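Local coordinates for protein Lys-gingipain catalytic subunit (PDB 6I9A) that cleaves proteins after lysine as a secreted cysteine endopeptidase of Porphyromonas gingivalis, this chain being its catalytic subunit with the Ig-like domain that follows, at residues 371-376 and 441-446; 137-142 and 366-371; 282-287 and 346-351; 332-337 and 352-357. One frame throughout, in Å; residues are numbered along the deposited sequence. Where two conformers were deposited one is given.

Interaction 1: 371-376 and 441-446; sequences MPKTNT and SNYLPV
K373 and Y443 face each other as a single beta bridge, and the polar groups of K373 are met largely by the backbone of 441-446. K373 N donates to N442 O at 2.9 Å, and L444 N returns a bond to K373 O at 2.8 Å with an N-H...O angle of 164°. The ammonium adds a second grip on the same acceptor: K373 NZ lies 3.1 Å from N442 O, above the carbonyl plane and on the face opposite to K373 N. K373 CB makes a CH-pi contact 3.8 Å from the Y443 ring centroid, 19° off the normal. The chi3 bend (-80°) places K373 CE 3.4 Å from Y443 CE1, and the chi4 bend leaves NZ in an off-centre cation-pi position. N442 OD1 is taken by R369 N. L444 O accepts from two waters, one bound to N375 N and the other to N375 ND2, each bond 2.8 Å long; N375 OD1 and ND2 also bond the hydroxyls of S395 and S398. P372 CG also packs on L444 CD2 at 3.6 Å. Bridge, waters and lysine bond join the chain entering the Ig-like domain to the loop before strand 446-452, within the antiparallel beta fold of the C25 C-terminal domain.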
# COMPACT_ATOMS: atom_id res chain seq x y z
N MET A 371 10.58 10.39 10.37
CA MET A 371 11.49 9.37 10.89
C MET A 371 10.76 8.40 11.80
O MET A 371 10.20 8.80 12.81
CB MET A 371 12.63 10.03 11.66
CG MET A 371 13.67 9.03 12.16
SD MET A 371 14.64 8.27 10.86
CE MET A 371 15.61 9.67 10.28
N PRO A 372 10.79 7.09 11.51
CA PRO A 372 10.08 6.15 12.40
C PRO A 372 10.78 6.05 13.77
O PRO A 372 11.98 6.33 13.90
CB PRO A 372 10.12 4.83 11.64
CG PRO A 372 11.38 4.96 10.74
CD PRO A 372 11.35 6.42 10.32
N LYS A 373 10.00 5.71 14.78
CA LYS A 373 10.47 5.60 16.15
C LYS A 373 11.20 4.32 16.40
O LYS A 373 11.07 3.34 15.68
CB LYS A 373 9.26 5.71 17.09
CG LYS A 373 8.63 7.14 17.02
CD LYS A 373 7.36 7.28 17.82
CE LYS A 373 6.13 6.74 17.13
NZ LYS A 373 6.14 6.86 15.65
N THR A 374 11.98 4.30 17.49
CA THR A 374 12.68 3.10 17.92
C THR A 374 11.79 2.40 18.94
O THR A 374 11.34 3.03 19.91
CB THR A 374 14.05 3.49 18.51
OG1 THR A 374 14.83 4.08 17.47
CG2 THR A 374 14.83 2.26 19.02
N ASN A 375 11.53 1.12 18.73
CA ASN A 375 10.60 0.41 19.59
C ASN A 375 11.29 -0.02 20.89
O ASN A 375 12.53 -0.02 20.98
CB ASN A 375 10.04 -0.84 18.81
CG ASN A 375 8.61 -1.17 19.21
OD1 ASN A 375 8.16 -0.74 20.28
ND2 ASN A 375 7.91 -1.94 18.38
N THR A 376 10.47 -0.44 21.85
CA THR A 376 10.91 -1.00 23.13
C THR A 376 10.42 -2.44 23.16
O THR A 376 9.34 -2.73 22.63
CB THR A 376 10.38 -0.21 24.30
OG1 THR A 376 8.95 -0.30 24.31
CG2 THR A 376 10.85 1.25 24.28
N SER A 441 3.38 0.25 13.22
CA SER A 441 3.29 1.38 12.29
C SER A 441 4.16 2.55 12.78
O SER A 441 4.07 2.97 13.93
CB SER A 441 1.84 1.84 12.21
OG SER A 441 1.76 3.08 11.51
N ASN A 442 4.99 3.07 11.88
CA ASN A 442 5.88 4.20 12.14
C ASN A 442 6.95 3.88 13.19
O ASN A 442 7.47 4.80 13.82
CB ASN A 442 5.14 5.50 12.45
CG ASN A 442 5.99 6.67 12.06
OD1 ASN A 442 6.81 6.58 11.13
ND2 ASN A 442 5.79 7.79 12.73
N TYR A 443 7.29 2.58 13.34
CA TYR A 443 8.44 2.16 14.14
C TYR A 443 9.38 1.37 13.29
O TYR A 443 8.98 0.61 12.39
CB TYR A 443 8.00 1.27 15.34
CG TYR A 443 7.45 2.04 16.50
CD1 TYR A 443 6.19 2.64 16.43
CD2 TYR A 443 8.19 2.20 17.68
CE1 TYR A 443 5.69 3.39 17.50
CE2 TYR A 443 7.70 2.96 18.74
CZ TYR A 443 6.44 3.52 18.66
OH TYR A 443 5.97 4.28 19.71
N LEU A 444 10.68 1.49 13.59
CA LEU A 444 11.67 0.63 12.97
C LEU A 444 11.41 -0.81 13.41
O LEU A 444 11.04 -1.04 14.56
CB LEU A 444 13.07 1.08 13.45
CG LEU A 444 13.49 2.45 12.92
CD1 LEU A 444 14.71 2.97 13.69
CD2 LEU A 444 13.84 2.38 11.41
N PRO A 445 11.63 -1.77 12.52
CA PRO A 445 11.41 -3.19 12.91
C PRO A 445 12.50 -3.67 13.86
O PRO A 445 13.65 -3.19 13.83
CB PRO A 445 11.50 -3.93 11.57
CG PRO A 445 12.45 -3.06 10.71
CD PRO A 445 12.13 -1.63 11.13
N VAL A 446 12.15 -4.67 14.67
CA VAL A 446 13.09 -5.40 15.52
C VAL A 446 13.20 -6.79 14.92
O VAL A 446 12.16 -7.46 14.73
CB VAL A 446 12.58 -5.46 16.97
CG1 VAL A 446 13.51 -6.29 17.84
CG2 VAL A 446 12.38 -4.06 17.55
O HOH W 1 7.97 10.34 12.96
O HOH W 2 9.10 -2.54 15.88
O HOH W 3 12.77 -0.38 16.68

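Interaction 2: 137-142 and 366-371; sequences LMYEKA and MPYRAM
Y139 and Y368 are paired so that each hydroxyl bonds the backbone of the other residue. Y368 OH donates to Y139 O at 2.8 Å, while Y139 OH accepts from Y368 N at 2.9 Å with an N-H...O angle of 157°. The two side chains thus run in opposite senses. Their rings meet obliquely, centroids 4.7 Å apart and planes at 31°, with Y368 CE2 over one face of Y139 and Y139 CZ 3.3 Å from Y368 CD2. CG of Y139 stands anti to its backbone N (chi1 -174°), a placement from which the ring extends to the 366-371 loop.

One shell out, a water bound to Y139 OH donates to Y368 O, and another links E140 OE2 to M366 N, donating to the carboxylate at 2.6 Å. The other carboxylate oxygen, E140 OE1, is held by W34 NE1 and a salt bridge to K35, consistent with helix 25-37 orienting the E140 carboxylate. Y274 meets the Y139 ring. A142, with positive phi, touches Y368 OH through its CB at 3.9 Å. The contact docks the chain leading to the Ig-like domain on the C-terminal end of helix 126-141, which closes in a Schellman motif.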
# COMPACT_ATOMS: atom_id res chain seq x y z
N LEU A 137 11.93 -4.82 0.60
CA LEU A 137 12.70 -5.40 1.70
C LEU A 137 13.56 -4.33 2.37
O LEU A 137 13.62 -4.27 3.60
CB LEU A 137 13.61 -6.54 1.17
CG LEU A 137 12.88 -7.82 0.73
CD1 LEU A 137 13.84 -8.82 0.12
CD2 LEU A 137 12.20 -8.47 1.93
N MET A 138 14.23 -3.49 1.57
CA MET A 138 15.05 -2.45 2.19
C MET A 138 14.20 -1.49 2.99
O MET A 138 14.54 -1.09 4.11
CB MET A 138 15.83 -1.69 1.12
CG MET A 138 16.55 -0.50 1.74
SD MET A 138 17.89 0.19 0.76
CE MET A 138 19.15 -1.12 1.04
N TYR A 139 13.02 -1.13 2.44
CA TYR A 139 12.18 -0.18 3.13
C TYR A 139 11.60 -0.75 4.42
O TYR A 139 11.68 -0.13 5.50
CB TYR A 139 11.03 0.26 2.19
CG TYR A 139 10.18 1.37 2.77
CD1 TYR A 139 10.54 2.71 2.61
CD2 TYR A 139 9.02 1.08 3.50
CE1 TYR A 139 9.78 3.72 3.15
CE2 TYR A 139 8.25 2.09 4.05
CZ TYR A 139 8.61 3.41 3.84
OH TYR A 139 7.84 4.41 4.36
N GLU A 140 11.04 -1.97 4.36
CA GLU A 140 10.37 -2.57 5.52
C GLU A 140 11.34 -3.06 6.60
O GLU A 140 10.99 -3.04 7.78
CB GLU A 140 9.49 -3.75 5.08
CG GLU A 140 8.34 -3.33 4.17
CD GLU A 140 7.27 -4.40 4.18
OE1 GLU A 140 7.56 -5.56 3.81
OE2 GLU A 140 6.11 -4.09 4.53
N LYS A 141 12.52 -3.53 6.19
CA LYS A 141 13.55 -3.95 7.15
C LYS A 141 14.37 -2.74 7.60
O LYS A 141 15.18 -2.86 8.53
CB LYS A 141 14.49 -4.98 6.54
CG LYS A 141 13.76 -6.29 6.25
CD LYS A 141 14.79 -7.30 5.75
CE LYS A 141 14.24 -8.68 5.60
NZ LYS A 141 15.39 -9.67 5.48
N ALA A 142 14.15 -1.56 6.95
CA ALA A 142 14.84 -0.31 7.29
C ALA A 142 16.35 -0.47 7.29
O ALA A 142 17.04 -0.04 8.21
CB ALA A 142 14.35 0.25 8.63
N MET A 366 3.58 -0.78 5.40
CA MET A 366 3.16 0.25 6.32
C MET A 366 4.09 1.45 6.16
O MET A 366 5.22 1.42 6.67
CB MET A 366 3.18 -0.23 7.79
CG MET A 366 2.08 -1.20 8.08
SD MET A 366 1.79 -1.24 9.84
CE MET A 366 0.51 -2.49 9.92
N PRO A 367 3.71 2.50 5.46
CA PRO A 367 4.64 3.61 5.26
C PRO A 367 4.95 4.30 6.57
O PRO A 367 4.08 4.56 7.41
CB PRO A 367 3.91 4.57 4.29
CG PRO A 367 2.88 3.65 3.61
CD PRO A 367 2.44 2.73 4.72
N TYR A 368 6.23 4.70 6.71
CA TYR A 368 6.62 5.54 7.84
C TYR A 368 6.04 6.96 7.63
O TYR A 368 5.61 7.33 6.52
CB TYR A 368 8.19 5.61 7.94
CG TYR A 368 8.84 4.25 7.94
CD1 TYR A 368 8.54 3.33 8.94
CD2 TYR A 368 9.74 3.88 6.95
CE1 TYR A 368 9.13 2.07 8.95
CE2 TYR A 368 10.34 2.63 6.94
CZ TYR A 368 10.01 1.71 7.93
OH TYR A 368 10.52 0.43 7.94
N ARG A 369 5.99 7.72 8.71
CA ARG A 369 5.52 9.09 8.69
C ARG A 369 6.62 9.93 9.29
O ARG A 369 6.74 10.05 10.52
CB ARG A 369 4.21 9.23 9.45
CG ARG A 369 3.03 8.53 8.76
CD ARG A 369 1.72 8.67 9.60
NE ARG A 369 1.74 7.92 10.86
CZ ARG A 369 1.37 6.65 10.97
NH1 ARG A 369 1.05 5.96 9.91
NH2 ARG A 369 1.41 6.04 12.17
N ALA A 370 7.48 10.45 8.42
CA ALA A 370 8.76 11.09 8.79
C ALA A 370 9.66 10.01 9.45
O ALA A 370 9.59 8.85 9.03
CB ALA A 370 8.54 12.34 9.64
N MET A 371 10.58 10.39 10.37
CA MET A 371 11.49 9.37 10.89
C MET A 371 10.76 8.40 11.80
O MET A 371 10.20 8.80 12.81
CB MET A 371 12.63 10.03 11.66
CG MET A 371 13.67 9.03 12.16
SD MET A 371 14.64 8.27 10.86
CE MET A 371 15.61 9.67 10.28
O HOH W 4 7.71 6.90 4.68
O HOH W 5 5.83 -2.28 6.42

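Interaction 3: 282-287 and 346-351; sequences NSYWGE and THIGAH. With H8E (benzyl-N-[(2S)-1-[[(3S)-7-amino-1-(benzylamino)-1,2-dioxoheptan-3-yl]amino]-5-(2-methyl-2-phenylhydrazinyl)-1,5-dioxopentan-2-yl]carbamate), chain I.
E287 accepts three backbone N-H bonds from the loop that leads into the N-cap of helix 350-356, in the inhibitor pocket of the C25 catalytic domain. H347 N meets the syn lone pair of E287 OE1 at 2.9 Å, whereas I348 N (3.0 Å) and G349 N (2.8 Å) both reach E287 OE2 from the same face, about 40° out of the carboxylate plane. The bend at chi2 (81°) turns CD back to these amides. G349 is the N-cap residue of helix 350-356, so the negative charge sits near that helix's N terminus, where the dipole would probably favour it.

Apolar contact is made by Y284 and I348, whose side chains cross at about a right angle. I348 CB stands over one face of the Y284 ring, 4.0 Å from its centroid, and I348 CD1 touches the tyrosine hydroxyl; the inhibitor's CA lies over the rim of the opposite face.

Within 282-287 the polar contacts with the inhibitor are made by the backbone: its NBG donates to S283 O and its OAD accepts from W285 N, consistent with substrate-like binding. Its lysine-like chain runs over the W285 ring, CAY 3.4 Å above the plane and offset to the rim. The carbamate's benzyl group reaches the other segment, where its CAS lies over the centre of the H347 imidazole, 3.3 Å above the ring.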
# COMPACT_ATOMS: atom_id res chain seq x y z
N ASN A 282 -9.60 7.51 -16.58
CA ASN A 282 -9.50 8.91 -16.18
C ASN A 282 -9.88 9.08 -14.73
O ASN A 282 -10.79 8.37 -14.24
CB ASN A 282 -10.46 9.77 -17.04
CG ASN A 282 -10.05 9.79 -18.50
OD1 ASN A 282 -8.95 9.41 -18.88
ND2 ASN A 282 -10.96 10.27 -19.36
N SER A 283 -9.26 10.00 -14.04
CA SER A 283 -9.74 10.41 -12.72
C SER A 283 -10.42 11.76 -12.88
O SER A 283 -10.34 12.36 -13.97
CB SER A 283 -8.65 10.41 -11.64
OG SER A 283 -7.79 11.52 -11.81
N TYR A 284 -11.10 12.24 -11.83
CA TYR A 284 -11.88 13.46 -11.96
C TYR A 284 -11.52 14.43 -10.88
O TYR A 284 -11.20 14.07 -9.75
CB TYR A 284 -13.40 13.13 -11.88
CG TYR A 284 -13.87 12.49 -13.16
CD1 TYR A 284 -13.63 11.14 -13.42
CD2 TYR A 284 -14.49 13.25 -14.15
CE1 TYR A 284 -13.96 10.59 -14.66
CE2 TYR A 284 -14.83 12.71 -15.38
CZ TYR A 284 -14.60 11.38 -15.61
OH TYR A 284 -15.01 10.90 -16.83
N TRP A 285 -11.59 15.73 -11.24
CA TRP A 285 -11.18 16.76 -10.28
C TRP A 285 -11.97 16.72 -9.00
O TRP A 285 -11.40 16.91 -7.92
CB TRP A 285 -11.28 18.14 -10.95
CG TRP A 285 -10.15 18.44 -11.89
CD1 TRP A 285 -10.17 18.34 -13.25
CD2 TRP A 285 -8.80 18.82 -11.54
NE1 TRP A 285 -8.93 18.68 -13.77
CE2 TRP A 285 -8.08 18.96 -12.75
CE3 TRP A 285 -8.14 19.06 -10.31
CZ2 TRP A 285 -6.75 19.35 -12.78
CZ3 TRP A 285 -6.81 19.47 -10.35
CH2 TRP A 285 -6.13 19.59 -11.57
N GLY A 286 -13.31 16.58 -9.07
CA GLY A 286 -14.09 16.62 -7.84
C GLY A 286 -13.84 15.46 -6.92
O GLY A 286 -13.43 15.61 -5.77
N GLU A 287 -14.01 14.22 -7.44
CA GLU A 287 -13.77 13.04 -6.60
C GLU A 287 -12.33 12.99 -6.13
O GLU A 287 -12.12 12.60 -4.99
CB GLU A 287 -14.13 11.74 -7.31
CG GLU A 287 -15.59 11.31 -7.20
CD GLU A 287 -16.57 11.97 -8.13
OE1 GLU A 287 -16.23 13.00 -8.76
OE2 GLU A 287 -17.71 11.43 -8.23
N THR A 346 -20.64 15.72 -7.39
CA THR A 346 -19.84 14.59 -7.84
C THR A 346 -19.75 14.63 -9.37
O THR A 346 -20.65 15.12 -10.05
CB THR A 346 -20.37 13.26 -7.31
OG1 THR A 346 -21.68 13.05 -7.76
CG2 THR A 346 -20.31 13.13 -5.78
N HIS A 347 -18.65 14.11 -9.88
CA HIS A 347 -18.36 14.10 -11.32
C HIS A 347 -18.48 12.75 -11.97
O HIS A 347 -18.60 12.67 -13.22
CB HIS A 347 -16.94 14.65 -11.55
CG HIS A 347 -16.82 16.11 -11.18
ND1 HIS A 347 -15.57 16.69 -10.95
CD2 HIS A 347 -17.79 17.06 -11.08
CE1 HIS A 347 -15.83 17.97 -10.70
NE2 HIS A 347 -17.14 18.25 -10.78
N ILE A 348 -18.39 11.66 -11.19
CA ILE A 348 -18.44 10.36 -11.86
C ILE A 348 -19.00 9.23 -10.99
O ILE A 348 -19.48 8.24 -11.54
CB ILE A 348 -17.00 9.99 -12.37
CG1 ILE A 348 -16.99 8.87 -13.44
CG2 ILE A 348 -16.05 9.63 -11.20
CD1 ILE A 348 -17.65 9.28 -14.74
N GLY A 349 -18.93 9.35 -9.67
CA GLY A 349 -19.58 8.32 -8.85
C GLY A 349 -18.61 7.36 -8.18
O GLY A 349 -17.51 7.10 -8.65
N ALA A 350 -19.08 6.81 -7.07
CA ALA A 350 -18.28 5.95 -6.22
C ALA A 350 -17.92 4.66 -6.93
O ALA A 350 -16.77 4.18 -6.76
CB ALA A 350 -19.02 5.64 -4.93
N HIS A 351 -18.87 3.99 -7.57
CA HIS A 351 -18.58 2.70 -8.17
C HIS A 351 -17.36 2.83 -9.12
O HIS A 351 -16.43 2.00 -9.10
CB HIS A 351 -19.83 2.17 -8.87
CG HIS A 351 -19.73 0.75 -9.34
ND1 HIS A 351 -20.87 0.10 -9.80
CD2 HIS A 351 -18.70 -0.13 -9.36
CE1 HIS A 351 -20.49 -1.13 -10.14
NE2 HIS A 351 -19.19 -1.33 -9.87
CAQ H8E I . -3.17 13.65 -20.94
CAK H8E I . -1.91 14.12 -21.37
CAH H8E I . -1.60 15.47 -21.25
CAL H8E I . -2.51 16.38 -20.73
CAR H8E I . -3.75 15.89 -20.34
CBO H8E I . -4.09 14.55 -20.39
CBA H8E I . -5.39 14.16 -20.00
NBE H8E I . -5.50 13.89 -18.56
CBL H8E I . -6.64 14.12 -17.85
OAE H8E I . -7.61 14.70 -18.36
CBN H8E I . -6.64 13.66 -16.40
OAG H8E I . -5.47 13.47 -15.93
CBS H8E I . -7.59 14.51 -15.51
CBB H8E I . -7.27 14.43 -14.01
CAY H8E I . -8.14 15.36 -13.16
CAX H8E I . -8.04 15.12 -11.65
CAW H8E I . -6.71 15.60 -11.08
NAB H8E I . -6.70 15.37 -9.60
NBG H8E I . -9.01 14.21 -15.73
C H8E I . -9.95 15.06 -16.15
O H8E I . -9.76 16.23 -16.47
CA H8E I . -11.29 14.39 -16.40
N H8E I . -12.41 15.34 -16.34
CBK H8E I . -12.79 15.94 -15.18
OAD H8E I . -12.11 15.79 -14.16
OBI H8E I . -13.86 16.64 -15.26
CBD H8E I . -14.29 17.41 -14.08
CBP H8E I . -15.37 18.33 -14.42
CAS H8E I . -16.71 18.03 -14.18
CAM H8E I . -17.78 18.92 -14.49
CAI H8E I . -17.41 20.12 -15.13
CAN H8E I . -16.09 20.39 -15.43
CAT H8E I . -15.06 19.52 -15.08
CB H8E I . -11.28 13.72 -17.78
CG H8E I . -11.03 14.72 -18.94
CD H8E I . -10.66 13.99 -20.20
OE1 H8E I . -11.53 13.52 -20.93
NE2 H8E I . -9.33 13.87 -20.36
NBT H8E I . -8.76 13.09 -21.38
CAA H8E I . -7.95 11.96 -20.85
CBQ H8E I . -8.38 13.82 -22.55
CAU H8E I . -7.36 13.38 -23.40
CAO H8E I . -7.05 14.09 -24.56
CAJ H8E I . -7.75 15.24 -24.88
CAP H8E I . -8.74 15.71 -24.03
CAV H8E I . -9.07 14.99 -22.88

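Interaction 4: 332-337 and 352-357; sequences GNLAAT and YYWEAY
N333 projects from helix 325-342 onto the indole of W354, whose helix runs nearly antiparallel to it, the axes of the short segments 9.7 Å apart at an angle of 164°. N333 CB sits over the six-membered ring, 3.5 Å from the centroid and 11° off the normal, a close CH-pi contact. Chi1 (-68°) sets CG anti to the carbonyl carbon, near Y353 O and W354 CE3. At the tip the two branches part. N333 ND2 remains above the indole, 3.4 Å from W354 CE3, and makes a weak bond to a water that donates to both W354 O and Y357 O. N333 OD1 lies near the plane of the Y353 ring at its edge and close to Y357 CB, and accepts a hydrogen bond from W291 NE1 of helix 285-293.

The indole is held at its nitrogen as well: W354 NE1 donates to T337 OG1 at 3.0 Å, the oxygen tilted somewhat out of the ring plane. T337 OG1 donates in turn to N333 O at 2.8 Å, one turn back on its own helix. L334 CD2 and A336 CB add loose apolar contacts to W354 and Y353. In this buried interface most polar groups have partners, and the relay from indole N-H through hydroxyl to carbonyl would restrain the indole's rotation while its flat face receives the asparagine.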
# COMPACT_ATOMS: atom_id res chain seq x y z
N GLY A 332 -9.25 7.18 0.56
CA GLY A 332 -9.61 8.12 -0.51
C GLY A 332 -10.91 7.73 -1.16
O GLY A 332 -11.81 8.55 -1.37
N ASN A 333 -11.04 6.43 -1.46
CA ASN A 333 -12.29 5.98 -2.08
C ASN A 333 -13.47 6.11 -1.15
O ASN A 333 -14.57 6.43 -1.62
CB ASN A 333 -12.13 4.54 -2.56
CG ASN A 333 -11.19 4.34 -3.72
OD1 ASN A 333 -10.74 5.29 -4.37
ND2 ASN A 333 -10.86 3.05 -3.96
N LEU A 334 -13.27 5.92 0.17
CA LEU A 334 -14.37 6.14 1.11
C LEU A 334 -14.82 7.58 1.08
O LEU A 334 -16.01 7.86 1.12
CB LEU A 334 -13.94 5.80 2.54
CG LEU A 334 -13.73 4.33 2.90
CD1 LEU A 334 -13.27 4.26 4.35
CD2 LEU A 334 -15.05 3.53 2.76
N ALA A 335 -13.85 8.52 1.02
CA ALA A 335 -14.22 9.93 1.00
C ALA A 335 -15.00 10.27 -0.28
O ALA A 335 -15.99 11.03 -0.21
CB ALA A 335 -12.96 10.79 1.10
N ALA A 336 -14.57 9.75 -1.44
CA ALA A 336 -15.31 10.02 -2.66
C ALA A 336 -16.73 9.42 -2.56
O ALA A 336 -17.68 9.98 -3.11
CB ALA A 336 -14.56 9.42 -3.84
N THR A 337 -16.86 8.27 -1.85
CA THR A 337 -18.17 7.65 -1.70
C THR A 337 -19.01 8.49 -0.75
O THR A 337 -20.22 8.73 -1.01
CB THR A 337 -17.98 6.22 -1.14
OG1 THR A 337 -17.12 5.48 -2.04
CG2 THR A 337 -19.30 5.48 -1.07
N TYR A 352 -17.39 3.85 -9.97
CA TYR A 352 -16.28 4.13 -10.86
C TYR A 352 -14.96 4.20 -10.08
O TYR A 352 -13.96 3.64 -10.50
CB TYR A 352 -16.57 5.43 -11.61
CG TYR A 352 -15.54 5.83 -12.63
CD1 TYR A 352 -14.34 6.42 -12.24
CD2 TYR A 352 -15.80 5.74 -13.99
CE1 TYR A 352 -13.42 6.86 -13.18
CE2 TYR A 352 -14.89 6.19 -14.94
CZ TYR A 352 -13.70 6.75 -14.53
OH TYR A 352 -12.85 7.24 -15.49
N TYR A 353 -14.95 4.96 -8.96
CA TYR A 353 -13.70 5.13 -8.18
C TYR A 353 -13.19 3.81 -7.62
O TYR A 353 -11.98 3.55 -7.69
CB TYR A 353 -13.84 6.18 -7.07
CG TYR A 353 -13.25 7.49 -7.56
CD1 TYR A 353 -12.12 8.04 -6.95
CD2 TYR A 353 -13.74 8.12 -8.70
CE1 TYR A 353 -11.50 9.17 -7.48
CE2 TYR A 353 -13.08 9.21 -9.27
CZ TYR A 353 -11.97 9.73 -8.65
OH TYR A 353 -11.35 10.81 -9.21
N TRP A 354 -14.09 2.94 -7.12
CA TRP A 354 -13.62 1.63 -6.62
C TRP A 354 -13.06 0.81 -7.75
O TRP A 354 -12.10 0.06 -7.51
CB TRP A 354 -14.76 0.94 -5.88
CG TRP A 354 -15.07 1.57 -4.55
CD1 TRP A 354 -16.07 2.48 -4.26
CD2 TRP A 354 -14.30 1.42 -3.34
NE1 TRP A 354 -15.98 2.87 -2.95
CE2 TRP A 354 -14.90 2.24 -2.35
CE3 TRP A 354 -13.14 0.69 -3.02
CZ2 TRP A 354 -14.40 2.32 -1.04
CZ3 TRP A 354 -12.67 0.75 -1.72
CH2 TRP A 354 -13.27 1.58 -0.75
N GLU A 355 -13.60 0.91 -8.99
CA GLU A 355 -13.01 0.22 -10.14
C GLU A 355 -11.71 0.89 -10.64
O GLU A 355 -10.91 0.23 -11.31
CB GLU A 355 -14.00 0.23 -11.31
CG GLU A 355 -15.20 -0.70 -11.18
CD GLU A 355 -16.09 -0.70 -12.40
OE1 GLU A 355 -16.02 0.25 -13.22
OE2 GLU A 355 -16.84 -1.68 -12.55
N ALA A 356 -11.57 2.19 -10.41
CA ALA A 356 -10.51 2.97 -11.04
C ALA A 356 -9.14 2.85 -10.35
O ALA A 356 -8.13 2.63 -11.00
CB ALA A 356 -10.91 4.46 -11.06
N TYR A 357 -9.12 3.10 -9.03
CA TYR A 357 -7.85 3.20 -8.31
C TYR A 357 -7.26 1.85 -8.01
O TYR A 357 -7.98 0.88 -7.66
CB TYR A 357 -8.01 4.07 -7.06
CG TYR A 357 -7.74 5.54 -7.35
CD1 TYR A 357 -8.75 6.39 -7.80
CD2 TYR A 357 -6.46 6.06 -7.24
CE1 TYR A 357 -8.48 7.73 -8.10
CE2 TYR A 357 -6.20 7.40 -7.52
CZ TYR A 357 -7.21 8.23 -7.94
OH TYR A 357 -6.90 9.55 -8.17
O HOH W 6 -10.04 1.04 -5.89

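How the interactions relate
The four contacts form two touching pairs on opposite sides of the chain's centre. Interactions 1 and 2, centres 9 Å apart, share M371, where the chain leads from the catalytic domain toward the Ig-like domain; P445 CG packs on E140 O at 3.3 Å. Interactions 3 and 4, centres 8 Å apart, both use helix 350-356: Y353 OH bonds Y284 N at 3.0 Å and Y352 OH bonds N282 O at 2.7 Å, making interaction 4 a second shell behind the inhibitor-binding segment. The Y284 side chain is about 7 Å from that of the nucleophile C249, and the W285 side chain about 4 Å from that of H216. Interactions 1 and 3 have centres 37 Å apart.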